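Local coordinates for protein nine-heme cytochrome c (PDB 1OFW) that carries electrons on nine c-type hemes and may form part of a transmembrane redox complex that passes electrons to the cytoplasm for sulfate reduction, at residues T227-S232 with L236-C241; G113-V118 with A216-P221; V181-L186 with A261-Q266. All blocks are in the same frame, centred on the assembly; numbering follows the deposited sequence.

Interaction 1 of 3, residues T227-S232 with L236-C241; sequences TCHHRS and LTPPKC. With HEC (heme c), chain I.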
# COMPACT_ATOMS: atom_id res chain seq x y z
N THR A 227 -3.19 12.03 0.93
CA THR A 227 -4.13 11.49 1.90
C THR A 227 -5.41 12.31 1.91
O THR A 227 -6.52 11.81 1.89
CB THR A 227 -3.59 11.50 3.32
OG1 THR A 227 -2.35 10.77 3.40
CG2 THR A 227 -4.59 10.83 4.25
N CYS A 228 -5.16 13.63 1.95
CA CYS A 228 -6.24 14.60 2.02
C CYS A 228 -6.42 15.35 0.72
O CYS A 228 -7.55 15.50 0.25
CB CYS A 228 -5.96 15.54 3.19
SG CYS A 228 -5.76 14.68 4.77
N HIS A 229 -5.30 15.77 0.13
CA HIS A 229 -5.29 16.46 -1.17
C HIS A 229 -5.31 15.42 -2.28
O HIS A 229 -4.36 15.18 -3.00
CB HIS A 229 -4.08 17.38 -1.27
CG HIS A 229 -3.94 18.38 -0.17
ND1 HIS A 229 -4.79 19.44 -0.14
CD2 HIS A 229 -3.13 18.50 0.91
CE1 HIS A 229 -4.51 20.20 0.93
NE2 HIS A 229 -3.48 19.65 1.57
N HIS A 230 -6.47 14.79 -2.41
CA HIS A 230 -6.59 13.69 -3.35
C HIS A 230 -6.97 14.15 -4.77
O HIS A 230 -7.45 15.27 -4.95
CB HIS A 230 -7.62 12.68 -2.84
CG HIS A 230 -9.00 13.25 -2.61
ND1 HIS A 230 -9.71 12.82 -1.50
CD2 HIS A 230 -9.82 14.15 -3.17
CE1 HIS A 230 -10.89 13.43 -1.47
NE2 HIS A 230 -10.99 14.25 -2.49
N ARG A 231 -6.82 13.24 -5.72
CA ARG A 231 -7.31 13.39 -7.09
C ARG A 231 -6.72 14.61 -7.79
O ARG A 231 -7.34 15.17 -8.70
CB ARG A 231 -8.84 13.36 -7.12
CG ARG A 231 -9.39 12.09 -6.45
CD ARG A 231 -10.89 12.05 -6.34
NE ARG A 231 -11.42 10.75 -5.91
CZ ARG A 231 -11.78 10.42 -4.68
NH1 ARG A 231 -11.70 11.25 -3.63
NH2 ARG A 231 -12.26 9.20 -4.38
N SER A 232 -5.52 14.99 -7.41
CA SER A 232 -4.79 16.04 -8.12
C SER A 232 -3.31 15.72 -8.07
O SER A 232 -2.90 14.90 -7.23
CB SER A 232 -5.10 17.41 -7.56
OG SER A 232 -4.50 17.67 -6.33
N LEU A 236 3.41 20.72 -3.69
CA LEU A 236 3.49 21.40 -2.41
C LEU A 236 2.39 22.43 -2.23
O LEU A 236 2.13 22.96 -1.16
CB LEU A 236 4.86 22.07 -2.23
CG LEU A 236 6.03 21.06 -2.17
CD1 LEU A 236 7.36 21.82 -2.13
CD2 LEU A 236 5.88 20.10 -1.01
N THR A 237 1.71 22.83 -3.26
CA THR A 237 0.61 23.79 -3.30
C THR A 237 -0.60 23.24 -4.02
O THR A 237 -1.02 23.72 -5.09
CB THR A 237 1.06 25.13 -3.95
OG1 THR A 237 1.66 24.84 -5.22
CG2 THR A 237 2.09 25.80 -3.07
N PRO A 238 -1.26 22.20 -3.50
CA PRO A 238 -2.42 21.62 -4.17
C PRO A 238 -3.60 22.59 -4.20
O PRO A 238 -3.68 23.50 -3.37
CB PRO A 238 -2.72 20.43 -3.27
CG PRO A 238 -2.22 20.81 -1.91
CD PRO A 238 -0.94 21.54 -2.22
N PRO A 239 -4.56 22.34 -5.09
CA PRO A 239 -5.76 23.18 -5.12
C PRO A 239 -6.58 23.05 -3.84
O PRO A 239 -6.55 22.06 -3.12
CB PRO A 239 -6.56 22.63 -6.28
CG PRO A 239 -5.98 21.31 -6.64
CD PRO A 239 -4.61 21.27 -6.06
N LYS A 240 -7.39 24.06 -3.55
CA LYS A 240 -8.29 24.04 -2.41
C LYS A 240 -9.42 23.03 -2.60
O LYS A 240 -9.83 22.79 -3.71
CB LYS A 240 -8.87 25.45 -2.22
CG LYS A 240 -7.79 26.44 -1.82
CD LYS A 240 -8.33 27.70 -1.19
CE LYS A 240 -7.23 28.57 -0.58
NZ LYS A 240 -7.53 30.01 -0.81
N CYS A 241 -9.92 22.50 -1.47
CA CYS A 241 -11.01 21.54 -1.55
C CYS A 241 -12.18 22.11 -2.33
O CYS A 241 -12.85 21.46 -3.11
CB CYS A 241 -11.48 21.16 -0.14
SG CYS A 241 -10.21 20.69 1.05
FE HEC I . -12.49 15.56 -2.78
CHA HEC I . -14.71 12.91 -3.12
CHB HEC I . -13.06 15.59 0.56
CHC HEC I . -10.15 18.04 -2.44
CHD HEC I . -12.22 15.73 -6.19
NA HEC I . -13.60 14.44 -1.55
C1A HEC I . -14.39 13.36 -1.85
C2A HEC I . -14.90 12.77 -0.62
C3A HEC I . -14.43 13.51 0.40
C4A HEC I . -13.67 14.59 -0.17
CMA HEC I . -14.65 13.29 1.90
CAA HEC I . -15.82 11.54 -0.55
CBA HEC I . -14.91 10.33 -0.20
CGA HEC I . -13.78 10.08 -1.17
O1A HEC I . -14.08 9.50 -2.24
O2A HEC I . -12.63 10.46 -0.90
NB HEC I . -11.79 16.65 -1.27
C1B HEC I . -12.17 16.53 0.06
C2B HEC I . -11.46 17.52 0.84
C3B HEC I . -10.58 18.11 0.03
C4B HEC I . -10.81 17.61 -1.30
CMB HEC I . -11.73 17.76 2.33
CAB HEC I . -9.53 19.17 0.33
CBB HEC I . -8.40 18.69 1.27
NC HEC I . -11.40 16.64 -4.08
C1C HEC I . -10.50 17.63 -3.74
C2C HEC I . -10.02 18.28 -4.95
C3C HEC I . -10.63 17.68 -5.98
C4C HEC I . -11.46 16.63 -5.47
CMC HEC I . -9.09 19.49 -4.97
CAC HEC I . -10.61 18.04 -7.48
CBC HEC I . -9.17 18.19 -8.03
ND HEC I . -13.22 14.51 -4.32
C1D HEC I . -13.03 14.77 -5.67
C2D HEC I . -13.80 13.83 -6.44
C3D HEC I . -14.51 13.06 -5.60
C4D HEC I . -14.16 13.48 -4.26
CMD HEC I . -13.76 13.78 -7.98
CAD HEC I . -15.54 11.97 -5.89
CBD HEC I . -14.89 10.57 -5.99
CGD HEC I . -15.98 9.55 -6.30
O1D HEC I . -16.70 9.82 -7.29
O2D HEC I . -16.14 8.55 -5.59
O HOH W 1 -6.84 19.52 -2.14
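Pro238 lies over one face of the His229 imidazole: its CG sits 3.5 Å from the ring centroid and only 14° off the normal, a CH-pi contact. At the edge of the same ring, in its plane, is a water. The His230 ring has polar neighbours instead, with Arg231 NH1 above one face and the carbonyl oxygen of Cys228 above the other, nearer the rim. A face of the Arg231 guanidinium in turn rests on CBD of the D propionate of heme 7.

The water joins the two segments. His229 ND1 donates to it at 2.9 Å, and it donates to Pro239 O at 2.7 Å. Because ND1 carries the hydrogen, NE2 can use its lone pair on the iron of heme 6, opposite His197. His230 instead places NE2 2.0 Å from the iron of heme 7, whose second ligand is His245. His229 is the centre of an inverse gamma turn, consistent with two consecutive histidines pointing to different hemes. Cys241 SG makes the 1.8 Å thioether to CAB of heme 7.

Arg231 runs extended from CG to NE over pyrrole D of heme 7, and its guanidinium grips the A propionate with two prongs. NH1 reaches O2A at 3.0 Å, nearly straight at 176°, while NH2 reaches O1A at 2.8 Å with a more bent 134°. Pro238 suits its place because its rigid ring offers CG to the imidazole face with little loss of entropy. With NE2 on iron, ND1 on the water and Pro238 over one face, the His229 ring has little freedom to rotate, and the donated hydrogen bond may slightly raise the electron-donating power of NE2.

Interaction 2 of 3, residues G113-V118 with A216-P221; sequences GCHAIV and AFHNKP. With HEC (heme c), chain F.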
# COMPACT_ATOMS: atom_id res chain seq x y z
N GLY A 113 -6.16 5.39 10.10
CA GLY A 113 -6.74 6.73 10.00
C GLY A 113 -6.61 7.26 8.59
O GLY A 113 -7.62 7.50 7.90
N CYS A 114 -5.36 7.40 8.12
CA CYS A 114 -5.20 7.74 6.73
C CYS A 114 -5.91 6.75 5.80
O CYS A 114 -6.58 7.15 4.85
CB CYS A 114 -3.72 7.80 6.39
SG CYS A 114 -2.86 9.20 7.11
N HIS A 115 -5.77 5.47 6.07
CA HIS A 115 -6.29 4.50 5.10
C HIS A 115 -7.78 4.37 5.17
O HIS A 115 -8.37 3.77 4.27
CB HIS A 115 -5.51 3.17 5.26
CG HIS A 115 -4.19 3.32 4.54
ND1 HIS A 115 -4.13 3.10 3.18
CD2 HIS A 115 -2.93 3.64 4.91
CE1 HIS A 115 -2.89 3.29 2.76
NE2 HIS A 115 -2.12 3.64 3.79
N ALA A 116 -8.43 5.00 6.15
CA ALA A 116 -9.89 5.09 6.08
C ALA A 116 -10.37 6.09 5.05
O ALA A 116 -11.50 6.00 4.57
CB ALA A 116 -10.48 5.46 7.43
N ILE A 117 -9.53 7.07 4.72
CA ILE A 117 -9.95 8.11 3.77
C ILE A 117 -9.19 8.10 2.46
O ILE A 117 -9.56 8.83 1.54
CB ILE A 117 -9.83 9.49 4.44
CG1 ILE A 117 -8.42 9.88 4.87
CG2 ILE A 117 -10.81 9.52 5.60
CD1 ILE A 117 -8.25 11.33 5.27
N VAL A 118 -8.21 7.22 2.33
CA VAL A 118 -7.51 7.05 1.05
C VAL A 118 -8.15 6.00 0.17
O VAL A 118 -8.52 4.89 0.59
CB VAL A 118 -6.04 6.71 1.35
CG1 VAL A 118 -5.24 6.25 0.13
CG2 VAL A 118 -5.40 7.94 1.99
N ALA A 216 8.00 1.36 1.84
CA ALA A 216 8.05 0.86 0.50
C ALA A 216 6.98 1.39 -0.42
O ALA A 216 7.26 1.70 -1.57
CB ALA A 216 7.89 -0.67 0.50
N PHE A 217 5.75 1.49 0.08
CA PHE A 217 4.61 1.88 -0.78
C PHE A 217 4.39 3.39 -0.79
O PHE A 217 3.80 3.88 -1.75
CB PHE A 217 3.34 1.12 -0.39
CG PHE A 217 3.42 -0.32 -0.91
CD1 PHE A 217 3.95 -1.33 -0.15
CD2 PHE A 217 2.98 -0.57 -2.19
CE1 PHE A 217 4.02 -2.62 -0.71
CE2 PHE A 217 3.01 -1.83 -2.72
CZ PHE A 217 3.51 -2.86 -1.96
N HIS A 218 4.87 4.09 0.22
CA HIS A 218 4.80 5.57 0.26
C HIS A 218 6.00 6.07 -0.51
O HIS A 218 7.00 6.50 0.06
CB HIS A 218 4.79 6.04 1.69
CG HIS A 218 3.62 5.60 2.52
ND1 HIS A 218 3.63 5.69 3.87
CD2 HIS A 218 2.41 5.05 2.25
CE1 HIS A 218 2.50 5.25 4.40
NE2 HIS A 218 1.73 4.84 3.39
N ASN A 219 5.91 5.92 -1.82
CA ASN A 219 7.14 5.94 -2.60
C ASN A 219 7.30 7.15 -3.51
O ASN A 219 8.05 7.07 -4.49
CB ASN A 219 7.23 4.63 -3.41
CG ASN A 219 5.99 4.38 -4.23
OD1 ASN A 219 5.23 5.26 -4.64
ND2 ASN A 219 5.73 3.09 -4.47
N LYS A 220 6.64 8.26 -3.24
CA LYS A 220 6.87 9.55 -3.89
C LYS A 220 7.03 10.55 -2.75
O LYS A 220 6.37 10.40 -1.73
CB LYS A 220 5.76 9.98 -4.82
CG LYS A 220 5.44 9.07 -5.98
CD LYS A 220 6.42 9.15 -7.11
CE LYS A 220 5.98 8.39 -8.35
NZ LYS A 220 7.12 7.62 -8.93
N PRO A 221 7.91 11.53 -2.84
CA PRO A 221 8.16 12.38 -1.66
C PRO A 221 6.90 13.09 -1.15
O PRO A 221 6.77 13.30 0.07
CB PRO A 221 9.16 13.40 -2.20
CG PRO A 221 9.86 12.67 -3.30
CD PRO A 221 8.77 11.87 -3.98
FE HEC F . -0.19 4.23 3.60
CHA HEC F . -0.42 3.92 0.16
CHB HEC F . 0.69 0.95 3.81
CHC HEC F . 0.16 4.52 6.98
CHD HEC F . -1.20 7.47 3.38
NA HEC F . 0.08 2.76 2.28
C1A HEC F . -0.11 2.80 0.92
C2A HEC F . 0.03 1.48 0.34
C3A HEC F . 0.32 0.63 1.36
C4A HEC F . 0.39 1.44 2.56
CMA HEC F . 0.52 -0.89 1.30
CAA HEC F . -0.16 1.17 -1.14
CBA HEC F . -1.67 1.19 -1.52
CGA HEC F . -2.36 -0.07 -1.06
O1A HEC F . -1.86 -1.17 -1.38
O2A HEC F . -3.37 -0.03 -0.35
NB HEC F . 0.32 2.98 5.09
C1B HEC F . 0.63 1.64 5.01
C2B HEC F . 0.85 1.07 6.31
C3B HEC F . 0.69 2.06 7.20
C4B HEC F . 0.37 3.27 6.44
CMB HEC F . 1.18 -0.43 6.50
CAB HEC F . 0.79 2.01 8.73
CBB HEC F . 2.17 1.55 9.23
NC HEC F . -0.51 5.70 4.91
C1C HEC F . -0.25 5.62 6.27
C2C HEC F . -0.49 6.94 6.88
C3C HEC F . -0.91 7.75 5.89
C4C HEC F . -0.89 7.00 4.64
CMC HEC F . -0.30 7.24 8.37
CAC HEC F . -1.41 9.20 6.00
CBC HEC F . -0.35 10.19 6.55
ND HEC F . -0.76 5.40 2.09
C1D HEC F . -1.12 6.75 2.20
C2D HEC F . -1.37 7.29 0.88
C3D HEC F . -1.15 6.32 -0.02
C4D HEC F . -0.76 5.15 0.74
CMD HEC F . -1.79 8.74 0.63
CAD HEC F . -1.20 6.38 -1.55
CBD HEC F . -2.44 5.63 -2.14
CGD HEC F . -2.20 5.39 -3.65
O1D HEC F . -2.30 6.36 -4.40
O2D HEC F . -1.92 4.25 -4.07
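His115 and His218 each set CG beside their own backbone N and anti to the carbonyl carbon, at chi1 -81° and -63°, and this swings the two imidazoles in from opposite faces of heme 4 to its iron. The result is bis-histidine coordination of a c-type heme. His115 closes the Cys-x-x-Cys-His motif, in which Cys111 and Cys114 supply the thioethers, and His218 arrives from far along the chain.

Each NE2 stands 2.0 Å from the iron. The 4.1 Å between His115 NE2 and His218 NE2 is therefore a separation across the metal and not a contact of its own, which explains why so little protein surface is buried here. Histidine fits both places because its NE2 lone pair is a good ligand for heme iron, and bis-histidine hemes are generally stable in both oxidation states.

The backbones present the rings differently. His115 sits in the short, weakly bonded helix 114-117, one residue after Cys114, whose SG is bonded to CAC at 1.8 Å. His218 is the first residue to leave helix 212-217 and the centre of an inverse gamma turn. Just before it, Phe217 lays its CB 3.4 Å from C2A and its ring face against the methyl CMA, while its ring also meets that of Trp126. Trp126, Arg122 and Lys121 hydrogen-bond to the heme.

Heme 4 lies asymmetrically between the two tetraheme clusters, and its ligands come from the two class III cytochrome c regions. The imidazole planes are nearly parallel, both aligned with the meso carbon CHA, but flipped end for end: CE1 of His115 and CD2 of His218 lie on that side.

Interaction 3 of 3, residues V181-L186 with A261-Q266; sequences VVIDAL and AAYHLQ. With HEC (heme c), chain K.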
# COMPACT_ATOMS: atom_id res chain seq x y z
N VAL A 181 -3.85 26.13 9.01
CA VAL A 181 -4.70 26.61 7.93
C VAL A 181 -6.00 27.05 8.57
O VAL A 181 -6.64 26.33 9.34
CB VAL A 181 -4.99 25.58 6.83
CG1 VAL A 181 -5.91 26.18 5.77
CG2 VAL A 181 -3.66 25.15 6.23
N VAL A 182 -6.32 28.31 8.29
CA VAL A 182 -7.60 28.86 8.80
C VAL A 182 -8.66 28.55 7.77
O VAL A 182 -8.72 29.12 6.68
CB VAL A 182 -7.45 30.37 9.08
CG1 VAL A 182 -8.82 30.95 9.42
CG2 VAL A 182 -6.45 30.58 10.19
N ILE A 183 -9.45 27.51 8.05
CA ILE A 183 -10.43 27.05 7.09
C ILE A 183 -11.71 27.85 7.29
O ILE A 183 -12.49 27.60 8.21
CB ILE A 183 -10.70 25.53 7.24
CG1 ILE A 183 -9.40 24.72 7.16
CG2 ILE A 183 -11.72 25.06 6.22
CD1 ILE A 183 -9.57 23.25 7.34
N ASP A 184 -11.90 28.84 6.42
CA ASP A 184 -12.97 29.81 6.59
C ASP A 184 -13.88 29.91 5.36
O ASP A 184 -14.69 30.83 5.39
CB ASP A 184 -12.40 31.18 6.96
CG ASP A 184 -11.44 31.73 5.95
OD1 ASP A 184 -11.27 31.15 4.87
OD2 ASP A 184 -10.82 32.78 6.26
N ALA A 185 -13.80 29.00 4.42
CA ALA A 185 -14.55 29.05 3.17
C ALA A 185 -16.05 29.23 3.42
O ALA A 185 -16.75 29.92 2.66
CB ALA A 185 -14.32 27.80 2.34
N LEU A 186 -16.54 28.60 4.48
CA LEU A 186 -17.97 28.49 4.75
C LEU A 186 -18.39 29.28 5.97
O LEU A 186 -19.58 29.16 6.33
CB LEU A 186 -18.33 27.00 4.96
CG LEU A 186 -18.00 26.07 3.79
CD1 LEU A 186 -18.18 24.61 4.17
CD2 LEU A 186 -18.83 26.43 2.57
N ALA A 261 -19.75 18.86 3.77
CA ALA A 261 -19.74 17.43 3.98
C ALA A 261 -18.35 16.88 3.63
O ALA A 261 -17.89 15.90 4.21
CB ALA A 261 -20.84 16.73 3.16
N ALA A 262 -17.69 17.47 2.65
CA ALA A 262 -16.34 17.05 2.29
C ALA A 262 -15.39 17.20 3.49
O ALA A 262 -14.65 16.27 3.83
CB ALA A 262 -15.86 17.81 1.08
N TYR A 263 -15.40 18.37 4.15
CA TYR A 263 -14.59 18.54 5.34
C TYR A 263 -14.99 17.56 6.42
O TYR A 263 -14.18 16.85 7.01
CB TYR A 263 -14.73 19.96 5.89
CG TYR A 263 -14.09 21.07 5.09
CD1 TYR A 263 -14.85 22.18 4.74
CD2 TYR A 263 -12.77 21.07 4.68
CE1 TYR A 263 -14.32 23.23 4.02
CE2 TYR A 263 -12.22 22.11 3.96
CZ TYR A 263 -13.00 23.20 3.61
OH TYR A 263 -12.49 24.27 2.89
N HIS A 264 -16.31 17.48 6.67
CA HIS A 264 -16.72 16.59 7.77
C HIS A 264 -16.34 15.16 7.55
O HIS A 264 -15.85 14.44 8.40
CB HIS A 264 -18.22 16.77 7.98
CG HIS A 264 -18.59 18.01 8.72
ND1 HIS A 264 -19.91 18.44 8.77
CD2 HIS A 264 -17.87 18.87 9.46
CE1 HIS A 264 -19.93 19.55 9.50
NE2 HIS A 264 -18.72 19.86 9.94
N LEU A 265 -16.63 14.67 6.33
CA LEU A 265 -16.35 13.26 6.05
C LEU A 265 -14.87 12.95 6.06
O LEU A 265 -14.47 11.87 6.51
CB LEU A 265 -16.91 12.89 4.67
CG LEU A 265 -18.44 12.81 4.61
CD1 LEU A 265 -18.89 12.76 3.14
CD2 LEU A 265 -18.92 11.62 5.40
N GLN A 266 -14.03 13.86 5.59
CA GLN A 266 -12.60 13.59 5.61
C GLN A 266 -12.03 13.70 7.01
O GLN A 266 -11.36 12.76 7.48
CB GLN A 266 -11.83 14.57 4.71
CG GLN A 266 -10.43 14.10 4.37
CD GLN A 266 -9.76 14.91 3.24
OE1 GLN A 266 -9.79 14.53 2.07
NE2 GLN A 266 -9.19 15.96 3.70
FE HEC K . -18.23 21.31 11.24
CHA HEC K . -17.95 23.56 8.73
CHB HEC K . -21.60 22.07 11.58
CHC HEC K . -18.55 19.01 13.78
CHD HEC K . -14.96 20.50 10.92
NA HEC K . -19.52 22.50 10.32
C1A HEC K . -19.19 23.42 9.32
C2A HEC K . -20.35 24.22 8.98
C3A HEC K . -21.33 23.85 9.81
C4A HEC K . -20.86 22.75 10.62
CMA HEC K . -22.74 24.46 9.94
CAA HEC K . -20.40 25.32 7.89
CBA HEC K . -19.57 26.54 8.36
CGA HEC K . -20.28 27.50 9.29
O1A HEC K . -21.53 27.56 9.26
O2A HEC K . -19.53 28.16 10.03
NB HEC K . -19.71 20.75 12.46
C1B HEC K . -21.03 21.18 12.46
C2B HEC K . -21.75 20.54 13.56
C3B HEC K . -20.90 19.69 14.15
C4B HEC K . -19.65 19.78 13.44
CMB HEC K . -23.21 20.86 13.91
CAB HEC K . -21.14 18.76 15.34
CBB HEC K . -22.11 17.61 14.89
NC HEC K . -17.03 20.04 12.21
C1C HEC K . -17.30 19.16 13.23
C2C HEC K . -16.09 18.50 13.65
C3C HEC K . -15.07 18.97 12.87
C4C HEC K . -15.68 19.90 11.93
CMC HEC K . -15.97 17.51 14.81
CAC HEC K . -13.58 18.69 13.00
CBC HEC K . -13.19 17.19 13.05
ND HEC K . -16.78 21.80 9.98
C1D HEC K . -15.44 21.44 10.05
C2D HEC K . -14.68 22.19 9.08
C3D HEC K . -15.51 23.06 8.49
C4D HEC K . -16.83 22.83 9.05
CMD HEC K . -13.17 21.95 8.83
CAD HEC K . -15.23 24.18 7.45
CBD HEC K . -15.19 25.53 8.24
CGD HEC K . -15.35 26.75 7.32
O1D HEC K . -15.79 27.82 7.87
O2D HEC K . -15.05 26.62 6.13
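Apolar packing brings Ile183 and Tyr263 together. The methyl CG2 of Ile183 sits over one face of the phenol ring, 3.9 Å from its centroid and 30° off the normal. This CH-pi contact is displaced toward the hydroxyl end, so its closest carbon is CZ, at 3.5 Å. With chi1 of Ile183 at -55°, CG2 is anti to the backbone N and is the branch that reaches the ring. Leu186 comes instead to the ring edge, near its plane, where CD1 lies 4.1 Å from Tyr263 CE1. A methyl from a beta-branched isoleucine on the face and a leucine at the rim are shapes that fit closely against a flat aromatic.

Heme 9 takes part in the same packing: Tyr263 CD1 lies 3.4 Å from CAD, the first carbon of a propionate arm.

The polar interactions are directed at hemes. Leu186 N donates to propionate oxygen O2D at 3.0 Å and 154°, a backbone grip that does not depend on the leucine side chain; the backbone nitrogens of Asp188, Lys189 and Tyr190 also hydrogen-bond to this heme. Tyr263 OH bonds to a propionate oxygen of another heme, so the buried hydroxyl is satisfied and the tyrosine spans two cofactors.

The third kind of interaction is metal binding. His264, next to Tyr263 on helix 259-273, places NE2 2.0 Å from the iron of heme 9, with His288 as the second ligand and the meso carbon CHB in the plane of its ring.

The strand 181-183 and the loop after it are thus joined to the helix by apolar side chains, while the N-H of Leu186 receives the D propionate. Such a donor would tend to stabilise its ionised form, whose charge in turn could influence the potential of the heme.

In the fold
The centre of interaction 2 lies about 7 Å from the centre of the chain, those of interactions 1 and 3 about 19 and 27 Å out, in the second class III cytochrome c region; all three are partly buried. In interaction 2 the two segments meet almost wholly through the heme and its iron. Interaction 1 adds a water bridge and proline packing in loops, and interaction 3 sets a strand on a helix through apolar side chains. Along the chain, interaction 1 is nested within the loop that interaction 3 closes. The three also touch: Thr227 packs on Cys114 and Val118, Cys241 SG lies 3.8 Å from Tyr263 CE2, and Ile117 CD1 meets Gln266 CG.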